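Local coordinates for uracil-dna glycosylase (Deinococcus radiodurans, PDB 4UQM), which is a DNA-bound member of the uracil-DNA glycosylase superfamily, an alpha/beta protein built round a short parallel beta sheet, at residues I56-A60 against P61-N65; R68-L72 against G73-V77; F96-R99 against P100-V104; R109-Y112 against K113-E117; L139-N142 against A143-V147. The protein carries 1 engineered substitution. All coordinates share one frame; numbering follows the deposited sequence. Where two conformers were deposited one is given.

Contact 1: I56-A60 against P61-N65; sequences IYPPA and PDVFN
The backbone N-H of Asp62 reaches back three residues to the carbonyl of Pro59, a 2.8 Å bond from Asp62 N to Pro59 O. One residue on, the same step is repeated less tightly, with Val63 N 3.3 Å from Ala60 O but almost straight at 171°. Proline suits position 61, where its ring holds phi near the value the turn needs and no N-H is required; Pro59 is still extended and supplies the first acceptor. A cis peptide before Pro58 turns the chain as it leaves strand 56-57, and the ring of Pro58 meets Val63 at about a right angle, its CG 3.9 Å from Val63 CG2. That methyl lies anti to the carbonyl carbon of Val63, which also sets it close to the carbonyls of Pro59 and Ala60. Asp62 rests one carboxylate oxygen on the ring of Pro59, OD2 lying 3.6 Å from Pro59 CD. Its other oxygen, OD1, accepts Asn65 ND2 at 3.3 Å from above the carboxylate plane, a bent bond of 135°. The backbone adds a second tie between the same residues: Asn65 N binds Asp62 O at 3.0 Å, closing a type I beta turn. Phe64, within this turn, is the N-cap of helix 65-69, and the whole is a proline-rich series of overlapping turns that carries a strand into a helix.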
# COMPACT_ATOMS: atom_id res chain seq x y z
N ILE A 56 11.79 3.38 -14.63
CA ILE A 56 11.42 2.97 -13.26
C ILE A 56 10.05 3.59 -12.90
O ILE A 56 9.82 4.75 -13.11
CB ILE A 56 12.48 3.42 -12.20
CG1 ILE A 56 13.88 2.92 -12.59
CG2 ILE A 56 12.12 3.07 -10.79
CD1 ILE A 56 13.98 1.41 -12.75
N TYR A 57 9.18 2.77 -12.28
CA TYR A 57 7.87 3.18 -11.88
C TYR A 57 7.73 3.08 -10.36
O TYR A 57 8.41 2.29 -9.71
CB TYR A 57 6.83 2.26 -12.53
CG TYR A 57 6.83 2.28 -14.04
CD1 TYR A 57 6.76 3.46 -14.77
CD2 TYR A 57 6.92 1.09 -14.75
CE1 TYR A 57 6.73 3.43 -16.16
CE2 TYR A 57 6.87 1.05 -16.12
CZ TYR A 57 6.79 2.22 -16.83
OH TYR A 57 6.78 2.20 -18.21
N PRO A 58 6.84 3.89 -9.76
CA PRO A 58 6.15 5.01 -10.39
C PRO A 58 7.13 6.17 -10.62
O PRO A 58 8.28 6.10 -10.23
CB PRO A 58 5.15 5.42 -9.30
CG PRO A 58 5.90 5.13 -8.02
CD PRO A 58 6.63 3.84 -8.32
N PRO A 59 6.66 7.23 -11.26
CA PRO A 59 7.49 8.45 -11.37
C PRO A 59 7.98 8.89 -10.00
O PRO A 59 7.28 8.73 -8.96
CB PRO A 59 6.53 9.47 -11.98
CG PRO A 59 5.54 8.61 -12.77
CD PRO A 59 5.35 7.43 -11.90
N ALA A 60 9.21 9.43 -9.97
CA ALA A 60 9.81 9.77 -8.68
C ALA A 60 8.93 10.71 -7.81
O ALA A 60 8.85 10.49 -6.61
CB ALA A 60 11.21 10.35 -8.87
N PRO A 61 8.24 11.71 -8.42
CA PRO A 61 7.39 12.54 -7.57
C PRO A 61 6.26 11.82 -6.87
O PRO A 61 5.65 12.40 -5.98
CB PRO A 61 6.85 13.59 -8.56
CG PRO A 61 7.93 13.65 -9.64
CD PRO A 61 8.28 12.22 -9.81
N ASP A 62 5.94 10.59 -7.31
CA ASP A 62 4.80 9.88 -6.80
C ASP A 62 5.16 8.78 -5.81
O ASP A 62 4.27 8.18 -5.17
CB ASP A 62 4.03 9.22 -7.96
CG ASP A 62 3.49 10.19 -8.91
OD1 ASP A 62 3.16 11.31 -8.52
OD2 ASP A 62 3.39 9.86 -10.11
N VAL A 63 6.45 8.48 -5.63
CA VAL A 63 6.84 7.31 -4.86
C VAL A 63 6.25 7.29 -3.48
O VAL A 63 5.86 6.21 -2.98
CB VAL A 63 8.39 7.18 -4.82
CG1 VAL A 63 8.89 6.19 -3.77
CG2 VAL A 63 8.92 6.78 -6.18
N PHE A 64 6.21 8.44 -2.81
CA PHE A 64 5.77 8.50 -1.41
C PHE A 64 4.31 8.98 -1.29
O PHE A 64 3.87 9.35 -0.18
CB PHE A 64 6.72 9.41 -0.62
CG PHE A 64 8.10 8.83 -0.49
CD1 PHE A 64 8.37 7.83 0.46
CD2 PHE A 64 9.15 9.26 -1.28
CE1 PHE A 64 9.64 7.26 0.57
CE2 PHE A 64 10.42 8.69 -1.16
CZ PHE A 64 10.65 7.70 -0.24
N ASN A 65 3.53 8.92 -2.38
CA ASN A 65 2.16 9.41 -2.31
C ASN A 65 1.26 8.75 -1.29
O ASN A 65 0.36 9.41 -0.81
CB ASN A 65 1.47 9.41 -3.67
CG ASN A 65 1.92 10.58 -4.54
OD1 ASN A 65 2.68 11.46 -4.11
ND2 ASN A 65 1.52 10.56 -5.79

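Contact 2: R68-L72 against G73-V77; sequences RYTPL and GEVKV
Thr70 and Val75 meet on the buried side of this turn, where their methyls Thr70 CG2 and Val75 CG2 approach to 3.9 Å and the two side chains cross at about a right angle. CG1 of Val75 is anti to its backbone N (chi1 179°), which puts CG2 anti to the carbonyl carbon and against the backbone, with Val75 CG2 3.5 Å from Pro71 O. A branched, apolar residue fits well here, as it fills the inside of the turn without asking for a polar partner. The hydroxyl of Thr70 is turned to Ala134 O, so its methyl is left for the packing, while Leu72 and Val75 both touch Trp27 and Val171 of neighbouring helices. The solvent side is looser. There the exposed Glu74, extended beyond CG, lies beside the ring of Pro71, with Glu74 OE2 3.7 Å from Pro71 CG, a van der Waals contact only. Two backbone bonds close the turn itself: Glu74 N to Pro71 O at 2.9 Å, and Val75 N to Leu72 O at 3.2 Å. The leading N-H groups of Leu72 and Gly73 are taken by the carboxylate of Asp26. Successive bonds of this three-residue reach define the 3-10 turn that joins helix 65-69 to strand 77-81 of the parallel sheet.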
# COMPACT_ATOMS: atom_id res chain seq x y z
N ARG A 68 1.57 10.78 1.67
CA ARG A 68 0.93 12.08 1.48
C ARG A 68 -0.58 12.09 1.61
O ARG A 68 -1.17 13.08 2.09
CB ARG A 68 1.32 12.67 0.09
CG ARG A 68 2.83 12.90 -0.02
CD ARG A 68 3.19 13.71 -1.26
NE ARG A 68 4.64 13.96 -1.26
CZ ARG A 68 5.55 13.31 -1.98
NH1 ARG A 68 5.23 12.33 -2.80
NH2 ARG A 68 6.81 13.54 -1.77
N TYR A 69 -1.21 11.04 1.16
CA TYR A 69 -2.70 11.01 1.10
C TYR A 69 -3.31 10.44 2.37
O TYR A 69 -4.47 10.72 2.63
CB TYR A 69 -3.16 10.30 -0.21
CG TYR A 69 -2.60 11.05 -1.42
CD1 TYR A 69 -2.07 12.36 -1.27
CD2 TYR A 69 -2.49 10.49 -2.69
CE1 TYR A 69 -1.53 13.06 -2.32
CE2 TYR A 69 -1.97 11.24 -3.77
CZ TYR A 69 -1.44 12.48 -3.54
OH TYR A 69 -0.86 13.35 -4.51
N THR A 70 -2.54 9.74 3.20
CA THR A 70 -3.04 9.21 4.47
C THR A 70 -2.01 9.48 5.58
O THR A 70 -1.12 8.68 5.76
CB THR A 70 -3.29 7.71 4.34
OG1 THR A 70 -4.08 7.45 3.16
CG2 THR A 70 -4.01 7.22 5.58
N PRO A 71 -2.17 10.56 6.35
CA PRO A 71 -1.29 10.87 7.51
C PRO A 71 -1.27 9.72 8.52
O PRO A 71 -2.26 8.99 8.66
CB PRO A 71 -1.94 12.10 8.13
CG PRO A 71 -2.63 12.77 6.96
CD PRO A 71 -3.14 11.64 6.08
N LEU A 72 -0.15 9.55 9.23
CA LEU A 72 -0.03 8.50 10.22
C LEU A 72 -1.19 8.50 11.20
O LEU A 72 -1.75 7.44 11.52
CB LEU A 72 1.30 8.70 10.98
CG LEU A 72 1.62 7.77 12.15
CD1 LEU A 72 1.49 6.30 11.77
CD2 LEU A 72 3.00 8.10 12.70
N GLY A 73 -1.55 9.66 11.70
CA GLY A 73 -2.66 9.78 12.62
C GLY A 73 -4.02 9.35 12.08
O GLY A 73 -4.95 9.13 12.88
N GLU A 74 -4.19 9.30 10.76
CA GLU A 74 -5.45 8.90 10.16
C GLU A 74 -5.49 7.44 9.77
O GLU A 74 -6.56 6.97 9.41
CB GLU A 74 -5.70 9.74 8.90
CG GLU A 74 -5.84 11.22 9.25
CD GLU A 74 -6.25 12.13 8.11
OE1 GLU A 74 -6.77 11.68 7.09
OE2 GLU A 74 -6.08 13.37 8.27
N VAL A 75 -4.40 6.71 9.88
CA VAL A 75 -4.40 5.32 9.41
C VAL A 75 -5.31 4.45 10.28
O VAL A 75 -5.12 4.37 11.48
CB VAL A 75 -2.97 4.72 9.40
CG1 VAL A 75 -2.97 3.27 8.96
CG2 VAL A 75 -2.04 5.52 8.51
N LYS A 76 -6.28 3.80 9.66
CA LYS A 76 -7.01 2.76 10.30
C LYS A 76 -6.89 1.40 9.64
O LYS A 76 -7.13 0.38 10.31
CB LYS A 76 -8.45 3.17 10.54
CG LYS A 76 -9.29 3.37 9.37
CD LYS A 76 -10.66 3.92 9.88
CE LYS A 76 -11.76 3.80 8.87
NZ LYS A 76 -12.94 4.44 9.52
N VAL A 77 -6.53 1.39 8.35
CA VAL A 77 -6.28 0.14 7.62
C VAL A 77 -5.01 0.32 6.84
O VAL A 77 -4.80 1.40 6.25
CB VAL A 77 -7.44 -0.20 6.65
CG1 VAL A 77 -7.13 -1.48 5.85
CG2 VAL A 77 -8.77 -0.31 7.39

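Contact 3: F96-R99 against P100-V104. With nucleotides of chain C.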
# COMPACT_ATOMS: atom_id res chain seq x y z
N PHE A 96 -2.13 -0.52 -5.91
CA PHE A 96 -3.26 -1.05 -6.68
C PHE A 96 -4.06 -0.06 -7.48
O PHE A 96 -4.85 -0.48 -8.34
CB PHE A 96 -4.17 -1.90 -5.81
CG PHE A 96 -3.43 -3.03 -5.14
CD1 PHE A 96 -3.08 -4.16 -5.90
CD2 PHE A 96 -2.95 -2.98 -3.84
CE1 PHE A 96 -2.33 -5.17 -5.37
CE2 PHE A 96 -2.19 -4.02 -3.31
CZ PHE A 96 -1.87 -5.13 -4.08
N SER A 97 -3.88 1.25 -7.23
CA SER A 97 -4.70 2.27 -7.89
C SER A 97 -4.15 2.63 -9.28
O SER A 97 -2.95 2.61 -9.54
CB SER A 97 -4.69 3.53 -7.03
OG SER A 97 -5.58 4.54 -7.46
N VAL A 98 -5.06 3.02 -10.17
CA VAL A 98 -4.68 3.67 -11.41
C VAL A 98 -5.48 4.95 -11.56
O VAL A 98 -6.60 5.09 -11.03
CB VAL A 98 -4.84 2.74 -12.65
CG1 VAL A 98 -3.87 1.58 -12.56
CG2 VAL A 98 -6.24 2.19 -12.82
N ARG A 99 -4.92 5.87 -12.34
CA ARG A 99 -5.52 7.19 -12.54
C ARG A 99 -6.79 7.11 -13.36
O ARG A 99 -6.99 6.16 -14.10
CB ARG A 99 -4.50 8.17 -13.13
CG ARG A 99 -3.31 8.43 -12.19
CD ARG A 99 -3.71 9.31 -11.06
NE ARG A 99 -2.64 9.64 -10.09
CZ ARG A 99 -1.64 10.51 -10.26
NH1 ARG A 99 -1.45 11.13 -11.41
NH2 ARG A 99 -0.78 10.71 -9.26
N PRO A 100 -7.67 8.13 -13.22
CA PRO A 100 -8.82 8.19 -14.13
C PRO A 100 -8.37 8.09 -15.60
O PRO A 100 -7.36 8.71 -16.02
CB PRO A 100 -9.48 9.55 -13.79
CG PRO A 100 -9.00 9.84 -12.41
CD PRO A 100 -7.62 9.28 -12.31
N GLY A 101 -9.07 7.25 -16.35
CA GLY A 101 -8.82 7.04 -17.76
C GLY A 101 -8.05 5.76 -18.07
O GLY A 101 -8.05 5.28 -19.19
N VAL A 102 -7.36 5.22 -17.06
CA VAL A 102 -6.47 4.08 -17.23
C VAL A 102 -7.24 2.77 -17.04
O VAL A 102 -8.04 2.66 -16.13
CB VAL A 102 -5.27 4.17 -16.26
CG1 VAL A 102 -4.37 2.95 -16.41
CG2 VAL A 102 -4.48 5.45 -16.50
N ARG A 103 -6.97 1.80 -17.92
CA ARG A 103 -7.57 0.48 -17.82
C ARG A 103 -7.32 -0.12 -16.42
O ARG A 103 -6.21 -0.05 -15.87
CB ARG A 103 -6.96 -0.45 -18.87
CG ARG A 103 -7.58 -1.87 -18.91
CD ARG A 103 -6.90 -2.79 -19.90
NE ARG A 103 -6.78 -2.18 -21.23
CZ ARG A 103 -7.74 -1.97 -22.13
NH1 ARG A 103 -9.00 -2.32 -21.90
NH2 ARG A 103 -7.43 -1.42 -23.31
N VAL A 104 -8.35 -0.72 -15.84
CA VAL A 104 -8.22 -1.40 -14.54
C VAL A 104 -7.32 -2.63 -14.68
O VAL A 104 -7.66 -3.55 -15.45
CB VAL A 104 -9.62 -1.83 -14.00
CG1 VAL A 104 -9.50 -2.62 -12.71
CG2 VAL A 104 -10.47 -0.56 -13.78
P DA C 13 -10.19 -6.78 -23.14
OP1 DA C 13 -10.85 -5.68 -22.46
OP2 DA C 13 -10.90 -7.55 -24.16
O5' DA C 13 -8.93 -6.06 -23.78
C5' DA C 13 -7.80 -5.67 -23.01
C4' DA C 13 -6.59 -5.69 -23.90
O4' DA C 13 -6.20 -7.07 -24.04
C3' DA C 13 -6.85 -5.18 -25.31
O3' DA C 13 -5.84 -4.28 -25.78
C2' DA C 13 -7.01 -6.46 -26.12
C1' DA C 13 -6.09 -7.42 -25.40
N9 DA C 13 -6.45 -8.84 -25.52
C8 DA C 13 -7.70 -9.37 -25.34
N7 DA C 13 -7.74 -10.67 -25.46
C5 DA C 13 -6.44 -11.01 -25.78
C6 DA C 13 -5.84 -12.25 -26.05
N6 DA C 13 -6.50 -13.40 -26.07
N1 DA C 13 -4.52 -12.25 -26.33
C2 DA C 13 -3.86 -11.10 -26.29
N3 DA C 13 -4.31 -9.87 -26.06
C4 DA C 13 -5.63 -9.90 -25.79
O HOH W 1 -9.03 4.33 -14.08
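The chain from Arg99 to Val102 folds back in a type II beta turn, closed by a 3.1 Å bond from Val102 N to Arg99 O. Pro100 takes the second corner, where its ring restricts phi to the value required, and Gly101 the third, where a positive phi (102°) would press any side chain against the preceding carbonyl oxygen. A water reinforces the closure by donating to Arg99 O at 2.7 Å and to Val102 O at 2.8 Å. Beside the turn Val98 and Val102 lie obliquely against each other, with Val98 CB 3.8 Å from Val102 CG1. With CG1 of Val98 anti to the carbonyl carbon (chi1 -65°), CG2 falls between the backbone N and the carbonyl carbon, and Val98 CG2 comes 3.8 Å from Arg103 O. Arg103 points outward, and its chain bends at chi3 so that C5' of DA13 of chain C lies over one face of the guanidinium, toward its rim, 3.7 Å from Arg103 NH1. The phosphate oxygen OP1 of DA13 is 3.9 Å from the same NH1, too far for a direct bond. For Arg103 the approach is thus to backbone atoms of DA13, consistent with van der Waals contact and a general electrostatic attraction.

Contact 4: R109-Y112 against K113-E117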
# COMPACT_ATOMS: atom_id res chain seq x y z
N ARG A 109 -8.95 -5.74 -10.89
CA ARG A 109 -10.16 -6.48 -11.30
C ARG A 109 -10.47 -7.56 -10.31
O ARG A 109 -11.63 -7.79 -10.01
CB ARG A 109 -9.98 -7.11 -12.66
CG ARG A 109 -9.87 -6.09 -13.72
CD ARG A 109 -10.02 -6.66 -15.08
NE ARG A 109 -9.65 -5.59 -15.96
CZ ARG A 109 -10.46 -4.63 -16.33
NH1 ARG A 109 -11.77 -4.60 -15.95
NH2 ARG A 109 -9.96 -3.72 -17.13
N ASN A 110 -9.43 -8.24 -9.81
CA ASN A 110 -9.66 -9.30 -8.84
C ASN A 110 -10.07 -8.75 -7.48
O ASN A 110 -10.94 -9.33 -6.84
CB ASN A 110 -8.42 -10.17 -8.73
CG ASN A 110 -8.28 -11.11 -9.90
OD1 ASN A 110 -9.22 -11.33 -10.66
ND2 ASN A 110 -7.12 -11.74 -10.03
N ILE A 111 -9.46 -7.65 -7.03
CA ILE A 111 -9.93 -6.96 -5.86
C ILE A 111 -11.43 -6.65 -5.97
O ILE A 111 -12.21 -6.84 -5.01
CB ILE A 111 -9.08 -5.70 -5.58
CG1 ILE A 111 -7.71 -6.09 -5.00
CG2 ILE A 111 -9.77 -4.73 -4.61
CD1 ILE A 111 -6.69 -4.97 -5.15
N TYR A 112 -11.82 -6.08 -7.11
CA TYR A 112 -13.25 -5.77 -7.36
C TYR A 112 -14.14 -7.02 -7.32
O TYR A 112 -15.26 -6.98 -6.78
CB TYR A 112 -13.43 -5.04 -8.68
CG TYR A 112 -12.98 -3.58 -8.75
CD1 TYR A 112 -12.54 -2.88 -7.61
CD2 TYR A 112 -12.94 -2.91 -9.96
CE1 TYR A 112 -12.15 -1.58 -7.68
CE2 TYR A 112 -12.54 -1.58 -10.05
CZ TYR A 112 -12.15 -0.91 -8.91
OH TYR A 112 -11.75 0.39 -9.00
N LYS A 113 -13.65 -8.15 -7.85
CA LYS A 113 -14.42 -9.41 -7.82
C LYS A 113 -14.65 -9.85 -6.40
O LYS A 113 -15.76 -10.25 -6.01
CB LYS A 113 -13.72 -10.55 -8.63
CG LYS A 113 -13.78 -10.41 -10.13
CD LYS A 113 -13.00 -11.51 -10.86
CE LYS A 113 -12.13 -10.97 -11.97
NZ LYS A 113 -11.33 -12.01 -12.67
N GLU A 114 -13.60 -9.79 -5.58
CA GLU A 114 -13.70 -10.20 -4.21
C GLU A 114 -14.62 -9.25 -3.40
O GLU A 114 -15.46 -9.71 -2.60
CB GLU A 114 -12.30 -10.31 -3.60
CG GLU A 114 -12.31 -10.75 -2.14
CD GLU A 114 -12.74 -12.17 -1.91
OE1 GLU A 114 -12.75 -12.98 -2.86
OE2 GLU A 114 -13.06 -12.50 -0.72
N LEU A 115 -14.49 -7.94 -3.61
CA LEU A 115 -15.41 -6.94 -2.99
C LEU A 115 -16.86 -7.19 -3.36
O LEU A 115 -17.73 -7.10 -2.50
CB LEU A 115 -15.00 -5.54 -3.44
CG LEU A 115 -13.93 -4.86 -2.58
CD1 LEU A 115 -13.37 -3.65 -3.29
CD2 LEU A 115 -14.52 -4.45 -1.21
N THR A 116 -17.11 -7.53 -4.63
CA THR A 116 -18.47 -7.79 -5.10
C THR A 116 -19.07 -8.96 -4.32
O THR A 116 -20.24 -8.89 -3.96
CB THR A 116 -18.45 -8.06 -6.61
OG1 THR A 116 -18.04 -6.86 -7.28
CG2 THR A 116 -19.84 -8.47 -7.16
N GLU A 117 -18.28 -9.98 -3.98
CA GLU A 117 -18.80 -11.08 -3.22
C GLU A 117 -18.80 -10.84 -1.72
O GLU A 117 -19.66 -11.36 -1.03
CB GLU A 117 -17.99 -12.34 -3.53
CG GLU A 117 -18.04 -12.79 -4.97
CD GLU A 117 -19.45 -12.90 -5.56
OE1 GLU A 117 -20.30 -13.62 -5.00
OE2 GLU A 117 -19.73 -12.23 -6.59
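Arg109 O accepts Lys113 N, and the first methylenes of the lysine lie against it, Lys113 CG being 3.4 Å from Arg109 O. Next, Asn110 offers its side-chain oxygen to the lysine tip: Lys113 NZ stands 3.0 Å from Asn110 OD1, nearly in line with the C=O bond (175°). The two side chains run side by side, and the bend of Lys113 at chi3 (-134°) brings the ammonium round to the amide. Asn110 ND2 is meanwhile held by Pro207 O and Glu212 OE1, which fixes the amide's rotation with OD1 toward the lysine. Ile111, on the buried face, lies alongside Leu115, its CG2 4.0 Å from Leu115 CD1; both also touch Trp133 and Phe221, so branched apolar chains suit these places. Tyr112 anchors its hydroxyl on His127 O, and its ring meets Leu115 CD1 at the edge. Its carbonyl takes two donors from opposite faces of its plane, Thr116 N at 2.9 Å and Thr116 OG1 at 2.8 Å, as helical threonines commonly do. Lys113 also packs on a DNA sugar, where its charge would be expected to favour the DNA, while apolar packing and polar bonds such as that of Tyr112 OH hold the helix in the protein.

Contact 5: L139-N142 against A143-V147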
# COMPACT_ATOMS: atom_id res chain seq x y z
N LEU A 139 -4.22 3.20 4.16
CA LEU A 139 -2.90 3.44 3.65
C LEU A 139 -2.60 2.36 2.61
O LEU A 139 -2.55 1.19 2.95
CB LEU A 139 -1.89 3.42 4.80
CG LEU A 139 -0.43 3.70 4.43
CD1 LEU A 139 -0.21 5.13 3.99
CD2 LEU A 139 0.44 3.50 5.68
N LEU A 140 -2.40 2.80 1.38
CA LEU A 140 -2.21 1.89 0.26
C LEU A 140 -0.72 1.72 -0.06
O LEU A 140 -0.16 2.42 -0.90
CB LEU A 140 -3.04 2.40 -0.94
CG LEU A 140 -4.56 2.38 -0.72
CD1 LEU A 140 -5.22 3.21 -1.78
CD2 LEU A 140 -5.02 0.97 -0.82
N LEU A 141 -0.11 0.80 0.64
CA LEU A 141 1.35 0.61 0.64
C LEU A 141 1.73 -0.62 -0.18
O LEU A 141 0.95 -1.51 -0.39
CB LEU A 141 1.86 0.48 2.08
CG LEU A 141 3.29 0.90 2.44
CD1 LEU A 141 3.53 2.37 2.09
CD2 LEU A 141 3.60 0.61 3.92
N ASN A 142 3.00 -0.64 -0.60
CA ASN A 142 3.65 -1.88 -1.07
C ASN A 142 4.93 -2.09 -0.28
O ASN A 142 5.50 -1.11 0.23
CB ASN A 142 4.02 -1.73 -2.56
CG ASN A 142 2.84 -1.91 -3.51
OD1 ASN A 142 2.13 -2.90 -3.44
ND2 ASN A 142 2.69 -0.99 -4.48
N ALA A 143 5.36 -3.35 -0.18
CA ALA A 143 6.57 -3.64 0.53
C ALA A 143 7.80 -2.96 -0.05
O ALA A 143 8.76 -2.62 0.70
CB ALA A 143 6.77 -5.14 0.65
N VAL A 144 7.80 -2.86 -1.38
CA VAL A 144 8.86 -2.24 -2.16
C VAL A 144 8.18 -1.14 -2.94
O VAL A 144 7.08 -1.36 -3.49
CB VAL A 144 9.52 -3.32 -3.09
CG1 VAL A 144 10.29 -2.74 -4.26
CG2 VAL A 144 10.35 -4.27 -2.23
N LEU A 145 8.79 0.06 -3.02
CA LEU A 145 8.08 1.24 -3.54
C LEU A 145 8.47 1.71 -4.92
O LEU A 145 7.91 2.70 -5.45
CB LEU A 145 8.20 2.38 -2.53
CG LEU A 145 7.52 2.11 -1.16
CD1 LEU A 145 7.63 3.38 -0.35
CD2 LEU A 145 6.02 1.80 -1.30
N THR A 146 9.37 0.95 -5.57
CA THR A 146 9.68 1.20 -6.99
C THR A 146 9.88 -0.15 -7.70
O THR A 146 10.03 -1.20 -7.04
CB THR A 146 10.99 2.02 -7.13
OG1 THR A 146 12.06 1.39 -6.43
CG2 THR A 146 10.82 3.46 -6.64
N VAL A 147 9.86 -0.12 -9.02
CA VAL A 147 10.06 -1.31 -9.84
C VAL A 147 10.58 -0.92 -11.20
O VAL A 147 10.28 0.15 -11.71
CB VAL A 147 8.73 -2.08 -9.96
CG1 VAL A 147 7.66 -1.27 -10.70
CG2 VAL A 147 8.93 -3.44 -10.62
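Leu141 and Asn142 meet Leu145 where strand 138-142, an outer strand of the four-stranded parallel sheet within this chain, ends and the chain turns away toward strand 147-148. Apolar contact comes first. Leu141 CD1 lies 4.2 Å from Leu145 CD2, a gentle touch between branch ends that reach nearer to each other than the roots of their chains do. Leucine serves well at both places, being long enough to bridge the bend and to meet helix 160-172 as well, Leu141 on Val167 and Leu145 on Trp160. The same Leu145 CD2 is 4.2 Å from Asn142 CB, so this one methyl sits against both residues at the strand end. CG of Leu145 is anti to its carbonyl carbon (chi1 -64°), which turns the branch back toward the strand. Ala143, at the corner, is buried, and its small methyl suits the confined place. The second group is of carbon against backbone polar atoms. Leu145 CD2 rests 3.3 Å from Asn142 O, laying hydrocarbon against that oxygen, and the same methyl is 3.9 Å from Asn142 N. Polar anchoring comes from outside the turn: Ala143 O accepts the hydroxyl of Thr164, and Leu141 O that of Ser95, so the chain is held at the strand end and at the corner. Less well provided for is Val144 O, one residue beyond Ala143: it is buried without any polar partner in the model and faces Asn142 CB at 3.2 Å.

How the contacts relate
The five contacts follow one another along the chain, with contact 5 nearest the middle, its centre about 5 Å from that of the chain. It is joined to two others by probable backbone hydrogen bonds: Tyr57 N to Val147 O (2.9 Å) with contact 1, and Val77 O to Leu139 N (2.8 Å) with contact 2. Contacts 3 and 4 meet through Phe96 CD1 and Ile111 CD1, 3.8 Å apart. These two are closest to the DNA: contact 3 touches it, and contact 4 comes within about 4 Å by nearest atoms. By the same measure contacts 1 and 5 stay about 9 Å from the DNA and contact 2 about 17 Å.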